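Local coordinates for zinc resistance-associated protein (Salmonella enterica subsp. enterica serovar Typhimurium, PDB 3LAY), which modulates the Zra envelope stress response in the periplasm, combining a regulatory and a chaperone function, and forms oligomers whose high-order structures require zinc for stabilisation, at residues Q72-Y83 / R136-P146. Sequence-based numbering, arbitrary orientation.
Sequences QQATAQKIYDDY and RDVAMAQAGIP
Arg136 threads between the rings of Tyr80 and Tyr83 where the start of helix 70-106 meets the end of helix 112-142. Its guanidinium lies flat on Tyr80 in an offset stack, centres 4.5 Å apart and planes 10° apart, with the phenol OH over one guanidinium face. Against Tyr83 the same group is turned steeply, its plane 76° from the ring; NH1 reaches over the ring face toward the rim, and CZ sits 4.5 Å from the Tyr83 ring centroid in a cation-pi contact. The methylene CD serves both tyrosines through CH-pi contacts, lying 4.0 Å from the Tyr80 centroid. The bend at chi3 (65°) in an otherwise extended Arg136 chain turns the guanidinium across the Tyr80 ring.

Beside this cluster, Ile79 lays CG2 against Arg136 CG and Ala139 CB. Met140, folded back at chi2 and chi3, brings SD to the edge of the Tyr80 ring, a Met-aromatic contact, while its CE touches Ala76 CB at 3.8 Å. After the helix ends in a Schellman motif with Gly144 at positive phi, the chain turns back and Ile145 rests CD1 on Thr75 CB and Ala76 CB, 3.8 Å from each.

Asp137 steadies the guanidinium from outside: Arg136 NH2 donates to Asp137 OD1 at 3.1 Å in a salt bridge, met on the syn side of the carboxylate. The other oxygen, OD2, is hydrogen-bonded to Tyr101 of a second subunit, tying the cluster to a neighbouring subunit of the decamer. Tyr83 OH has a weak hydrogen bond with Arg133. Segments 72-83 and 136-142 run antiparallel, axes 10.0 Å apart, joined at the hairpin end away from its connecting loop by apolar packing, a Met-aromatic contact and one arginine's stacking and cation-pi contacts; Asp137 would partly balance the arginine charge held between the two rings.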
ATOM      1  N   GLN J  72     -21.656  18.820  15.090  1.00 45.47           N
ATOM      2  CA  GLN J  72     -20.989  17.764  15.801  1.00 43.61           C
ATOM      3  C   GLN J  72     -19.502  17.717  15.541  1.00 41.87           C
ATOM      4  O   GLN J  72     -18.739  17.457  16.469  1.00 42.24           O
ATOM      5  CB  GLN J  72     -21.608  16.435  15.476  1.00 44.11           C
ATOM      6  CG  GLN J  72     -22.978  16.219  16.073  1.00 44.73           C
ATOM      7  CD  GLN J  72     -23.644  14.987  15.474  1.00 45.98           C
ATOM      8  OE1 GLN J  72     -23.523  14.727  14.272  1.00 49.74           O
ATOM      9  NE2 GLN J  72     -24.349  14.232  16.298  1.00 44.09           N
ATOM     10  N   GLN J  73     -19.075  17.948  14.295  1.00 40.41           N
ATOM     11  CA  GLN J  73     -17.620  17.903  13.961  1.00 38.84           C
ATOM     12  C   GLN J  73     -16.848  18.839  14.879  1.00 36.60           C
ATOM     13  O   GLN J  73     -15.767  18.504  15.356  1.00 35.66           O
ATOM     14  CB  GLN J  73     -17.322  18.291  12.492  1.00 38.32           C
ATOM     15  CG  GLN J  73     -17.463  17.200  11.425  1.00 40.67           C
ATOM     16  N   ALA J  74     -17.446  20.006  15.126  1.00 34.90           N
ATOM     17  CA  ALA J  74     -16.842  21.091  15.913  1.00 33.19           C
ATOM     18  C   ALA J  74     -16.838  20.772  17.403  1.00 32.04           C
ATOM     19  O   ALA J  74     -15.827  20.922  18.065  1.00 33.19           O
ATOM     20  CB  ALA J  74     -17.552  22.439  15.615  1.00 30.70           C
ATOM     21  N   THR J  75     -17.931  20.307  17.960  1.00 30.67           N
ATOM     22  CA  THR J  75     -17.840  19.979  19.348  1.00 30.65           C
ATOM     23  C   THR J  75     -16.752  18.910  19.532  1.00 31.88           C
ATOM     24  O   THR J  75     -15.892  19.026  20.399  1.00 33.86           O
ATOM     25  CB  THR J  75     -19.103  19.455  19.839  1.00 30.08           C
ATOM     26  OG1 THR J  75     -20.096  20.408  19.542  1.00 28.73           O
ATOM     27  CG2 THR J  75     -19.022  19.235  21.324  1.00 30.71           C
ATOM     28  N   ALA J  76     -16.782  17.860  18.729  1.00 31.13           N
ATOM     29  CA  ALA J  76     -15.758  16.849  18.884  1.00 31.71           C
ATOM     30  C   ALA J  76     -14.366  17.501  18.817  1.00 31.80           C
ATOM     31  O   ALA J  76     -13.505  17.233  19.675  1.00 32.45           O
ATOM     32  CB  ALA J  76     -15.878  15.755  17.824  1.00 30.33           C
ATOM     33  N   GLN J  77     -14.157  18.365  17.826  1.00 30.37           N
ATOM     34  CA  GLN J  77     -12.850  18.949  17.628  1.00 29.64           C
ATOM     35  C   GLN J  77     -12.442  19.693  18.860  1.00 29.10           C
ATOM     36  O   GLN J  77     -11.307  19.584  19.296  1.00 27.15           O
ATOM     37  CB  GLN J  77     -12.824  19.875  16.420  1.00 29.74           C
ATOM     38  CG  GLN J  77     -11.540  20.696  16.301  1.00 31.28           C
ATOM     39  N   LYS J  78     -13.387  20.420  19.452  1.00 28.73           N
ATOM     40  CA  LYS J  78     -13.069  21.211  20.634  1.00 29.13           C
ATOM     41  C   LYS J  78     -12.716  20.282  21.834  1.00 28.96           C
ATOM     42  O   LYS J  78     -11.709  20.505  22.532  1.00 28.63           O
ATOM     43  CB  LYS J  78     -14.217  22.171  20.974  1.00 28.57           C
ATOM     44  CG  LYS J  78     -13.812  23.274  21.954  1.00 31.88           C
ATOM     45  CD  LYS J  78     -15.055  23.949  22.635  1.00 37.25           C
ATOM     46  N   ILE J  79     -13.517  19.233  22.051  1.00 27.57           N
ATOM     47  CA  ILE J  79     -13.238  18.329  23.136  1.00 27.73           C
ATOM     48  C   ILE J  79     -11.827  17.736  22.974  1.00 28.27           C
ATOM     49  O   ILE J  79     -11.062  17.648  23.922  1.00 26.35           O
ATOM     50  CB  ILE J  79     -14.343  17.257  23.242  1.00 29.44           C
ATOM     51  CG1 ILE J  79     -15.669  17.910  23.716  1.00 27.42           C
ATOM     52  CG2 ILE J  79     -13.927  16.099  24.196  1.00 25.29           C
ATOM     53  CD1 ILE J  79     -16.933  17.049  23.498  1.00 24.21           C
ATOM     54  N   TYR J  80     -11.463  17.391  21.754  1.00 29.48           N
ATOM     55  CA  TYR J  80     -10.133  16.832  21.508  1.00 31.48           C
ATOM     56  C   TYR J  80      -8.992  17.836  21.713  1.00 31.97           C
ATOM     57  O   TYR J  80      -7.952  17.468  22.228  1.00 32.96           O
ATOM     58  CB  TYR J  80     -10.043  16.169  20.125  1.00 30.87           C
ATOM     59  CG  TYR J  80     -10.367  14.720  20.150  1.00 34.39           C
ATOM     60  CD1 TYR J  80      -9.369  13.778  20.014  1.00 42.34           C
ATOM     61  CD2 TYR J  80     -11.656  14.277  20.393  1.00 39.28           C
ATOM     62  CE1 TYR J  80      -9.645  12.418  20.061  1.00 43.76           C
ATOM     63  CE2 TYR J  80     -11.950  12.940  20.437  1.00 41.69           C
ATOM     64  CZ  TYR J  80     -10.932  12.009  20.265  1.00 44.60           C
ATOM     65  OH  TYR J  80     -11.192  10.666  20.316  1.00 47.48           O
ATOM     66  N   ASP J  81      -9.180  19.080  21.302  1.00 32.61           N
ATOM     67  CA  ASP J  81      -8.157  20.097  21.499  1.00 33.13           C
ATOM     68  C   ASP J  81      -7.988  20.306  22.971  1.00 32.77           C
ATOM     69  O   ASP J  81      -6.868  20.421  23.468  1.00 33.86           O
ATOM     70  CB  ASP J  81      -8.521  21.457  20.840  1.00 32.95           C
ATOM     71  CG  ASP J  81      -8.494  21.402  19.307  1.00 35.32           C
ATOM     72  OD1 ASP J  81      -7.937  20.422  18.751  1.00 39.24           O
ATOM     73  OD2 ASP J  81      -9.034  22.323  18.652  1.00 38.29           O
ATOM     74  N   ASP J  82      -9.094  20.367  23.683  1.00 32.23           N
ATOM     75  CA  ASP J  82      -8.984  20.595  25.092  1.00 32.00           C
ATOM     76  C   ASP J  82      -8.150  19.526  25.692  1.00 30.81           C
ATOM     77  O   ASP J  82      -7.223  19.810  26.440  1.00 29.58           O
ATOM     78  CB  ASP J  82     -10.347  20.691  25.720  1.00 32.86           C
ATOM     79  CG  ASP J  82     -11.015  22.004  25.402  1.00 33.87           C
ATOM     80  OD1 ASP J  82     -10.291  22.894  24.863  1.00 32.23           O
ATOM     81  OD2 ASP J  82     -12.232  22.146  25.704  1.00 33.17           O
ATOM     82  N   TYR J  83      -8.454  18.297  25.305  1.00 31.15           N
ATOM     83  CA  TYR J  83      -7.730  17.130  25.791  1.00 30.83           C
ATOM     84  C   TYR J  83      -6.249  17.189  25.417  1.00 30.25           C
ATOM     85  O   TYR J  83      -5.383  16.917  26.249  1.00 30.36           O
ATOM     86  CB  TYR J  83      -8.390  15.848  25.285  1.00 30.20           C
ATOM     87  CG  TYR J  83      -7.478  14.668  25.351  1.00 34.18           C
ATOM     88  CD1 TYR J  83      -7.255  13.982  26.549  1.00 34.68           C
ATOM     89  CD2 TYR J  83      -6.817  14.218  24.200  1.00 33.04           C
ATOM     90  CE1 TYR J  83      -6.391  12.902  26.594  1.00 33.02           C
ATOM     91  CE2 TYR J  83      -5.975  13.162  24.244  1.00 28.70           C
ATOM     92  CZ  TYR J  83      -5.759  12.500  25.432  1.00 34.27           C
ATOM     93  OH  TYR J  83      -4.871  11.440  25.439  1.00 39.31           O
ATOM     94  N   ARG J 136     -12.385  12.649  28.573  1.00 25.09           N
ATOM     95  CA  ARG J 136     -12.666  13.017  27.215  1.00 26.48           C
ATOM     96  C   ARG J 136     -13.744  12.156  26.588  1.00 27.56           C
ATOM     97  O   ARG J 136     -14.678  12.685  25.979  1.00 27.57           O
ATOM     98  CB  ARG J 136     -11.422  12.869  26.406  1.00 27.58           C
ATOM     99  CG  ARG J 136     -11.508  13.447  25.071  1.00 29.90           C
ATOM    100  CD  ARG J 136     -10.420  12.878  24.216  1.00 32.49           C
ATOM    101  NE  ARG J 136     -10.603  11.438  24.011  1.00 33.86           N
ATOM    102  CZ  ARG J 136      -9.615  10.622  23.663  1.00 37.79           C
ATOM    103  NH1 ARG J 136      -8.389  11.121  23.526  1.00 39.31           N
ATOM    104  NH2 ARG J 136      -9.825   9.309  23.492  1.00 36.82           N
ATOM    105  N   ASP J 137     -13.646  10.829  26.741  1.00 27.80           N
ATOM    106  CA  ASP J 137     -14.642   9.955  26.131  1.00 27.61           C
ATOM    107  C   ASP J 137     -16.018  10.242  26.723  1.00 29.00           C
ATOM    108  O   ASP J 137     -17.037  10.237  25.992  1.00 28.42           O
ATOM    109  CB  ASP J 137     -14.290   8.503  26.313  1.00 28.01           C
ATOM    110  CG  ASP J 137     -12.946   8.114  25.683  1.00 30.53           C
ATOM    111  OD1 ASP J 137     -12.590   8.668  24.644  1.00 35.85           O
ATOM    112  OD2 ASP J 137     -12.256   7.225  26.227  1.00 33.38           O
ATOM    113  N   VAL J 138     -16.050  10.510  28.038  1.00 28.80           N
ATOM    114  CA  VAL J 138     -17.297  10.801  28.727  1.00 28.54           C
ATOM    115  C   VAL J 138     -17.881  12.134  28.235  1.00 31.23           C
ATOM    116  O   VAL J 138     -19.104  12.298  28.072  1.00 31.36           O
ATOM    117  CB  VAL J 138     -17.064  10.904  30.248  1.00 28.73           C
ATOM    118  CG1 VAL J 138     -18.246  11.517  30.907  1.00 17.58           C
ATOM    119  CG2 VAL J 138     -16.718   9.543  30.821  1.00 24.46           C
ATOM    120  N   ALA J 139     -16.995  13.096  28.024  1.00 32.85           N
ATOM    121  CA  ALA J 139     -17.416  14.384  27.516  1.00 34.16           C
ATOM    122  C   ALA J 139     -18.112  14.126  26.184  1.00 35.07           C
ATOM    123  O   ALA J 139     -19.295  14.503  26.007  1.00 36.36           O
ATOM    124  CB  ALA J 139     -16.228  15.300  27.329  1.00 33.93           C
ATOM    125  N   MET J 140     -17.389  13.457  25.271  1.00 34.14           N
ATOM    126  CA  MET J 140     -17.916  13.114  23.951  1.00 33.81           C
ATOM    127  C   MET J 140     -19.285  12.476  24.063  1.00 34.26           C
ATOM    128  O   MET J 140     -20.224  12.915  23.384  1.00 33.40           O
ATOM    129  CB  MET J 140     -16.993  12.134  23.221  1.00 33.98           C
ATOM    130  CG  MET J 140     -15.685  12.719  22.788  1.00 36.35           C
ATOM    131  SD  MET J 140     -15.816  13.780  21.346  1.00 39.68           S
ATOM    132  CE  MET J 140     -15.838  12.609  19.988  1.00 38.02           C
ATOM    133  N   ALA J 141     -19.411  11.446  24.916  1.00 34.41           N
ATOM    134  CA  ALA J 141     -20.706  10.744  25.073  1.00 34.45           C
ATOM    135  C   ALA J 141     -21.770  11.708  25.544  1.00 33.69           C
ATOM    136  O   ALA J 141     -22.890  11.694  25.037  1.00 34.23           O
ATOM    137  CB  ALA J 141     -20.611   9.547  26.051  1.00 34.35           C
ATOM    138  N   GLN J 142     -21.417  12.564  26.489  1.00 32.23           N
ATOM    139  CA  GLN J 142     -22.395  13.507  26.987  1.00 32.53           C
ATOM    140  C   GLN J 142     -22.822  14.531  25.943  1.00 33.28           C
ATOM    141  O   GLN J 142     -23.863  15.139  26.091  1.00 32.48           O
ATOM    142  CB  GLN J 142     -21.900  14.205  28.265  1.00 32.38           C
ATOM    143  CG  GLN J 142     -21.978  13.346  29.496  1.00 27.01           C
ATOM    144  CD  GLN J 142     -21.370  14.015  30.679  1.00 28.40           C
ATOM    145  OE1 GLN J 142     -20.317  14.658  30.563  1.00 33.32           O
ATOM    146  NE2 GLN J 142     -21.993  13.864  31.840  1.00 25.27           N
ATOM    147  N   ALA J 143     -22.027  14.735  24.889  1.00 35.10           N
ATOM    148  CA  ALA J 143     -22.429  15.682  23.818  1.00 35.52           C
ATOM    149  C   ALA J 143     -23.225  15.006  22.711  1.00 37.14           C
ATOM    150  O   ALA J 143     -23.591  15.636  21.765  1.00 37.55           O
ATOM    151  CB  ALA J 143     -21.252  16.413  23.248  1.00 34.97           C
ATOM    152  N   GLY J 144     -23.508  13.724  22.828  1.00 39.97           N
ATOM    153  CA  GLY J 144     -24.312  13.077  21.830  1.00 43.21           C
ATOM    154  C   GLY J 144     -23.512  12.789  20.589  1.00 47.37           C
ATOM    155  O   GLY J 144     -24.066  12.568  19.538  1.00 47.71           O
ATOM    156  N   ILE J 145     -22.200  12.761  20.704  1.00 52.73           N
ATOM    157  CA  ILE J 145     -21.372  12.516  19.546  1.00 57.03           C
ATOM    158  C   ILE J 145     -21.095  11.039  19.355  1.00 60.64           C
ATOM    159  O   ILE J 145     -20.481  10.415  20.206  1.00 60.02           O
ATOM    160  CB  ILE J 145     -20.075  13.294  19.644  1.00 57.98           C
ATOM    161  CG1 ILE J 145     -20.401  14.775  19.624  1.00 58.42           C
ATOM    162  CG2 ILE J 145     -19.206  12.981  18.501  1.00 58.18           C
ATOM    163  CD1 ILE J 145     -19.225  15.623  19.643  1.00 62.66           C
ATOM    164  N   PRO J 146     -21.551  10.479  18.212  1.00 65.94           N
ATOM    165  CA  PRO J 146     -21.465   9.076  17.765  1.00 68.20           C
ATOM    166  C   PRO J 146     -20.199   8.312  18.053  1.00 70.49           C
ATOM    167  O   PRO J 146     -19.083   8.791  17.764  1.00 72.57           O
ATOM    168  CB  PRO J 146     -21.578   9.185  16.249  1.00 67.94           C
ATOM    169  CG  PRO J 146     -22.493  10.310  16.027  1.00 68.59           C
ATOM    170  CD  PRO J 146     -22.273  11.289  17.209  1.00 67.55           C
TER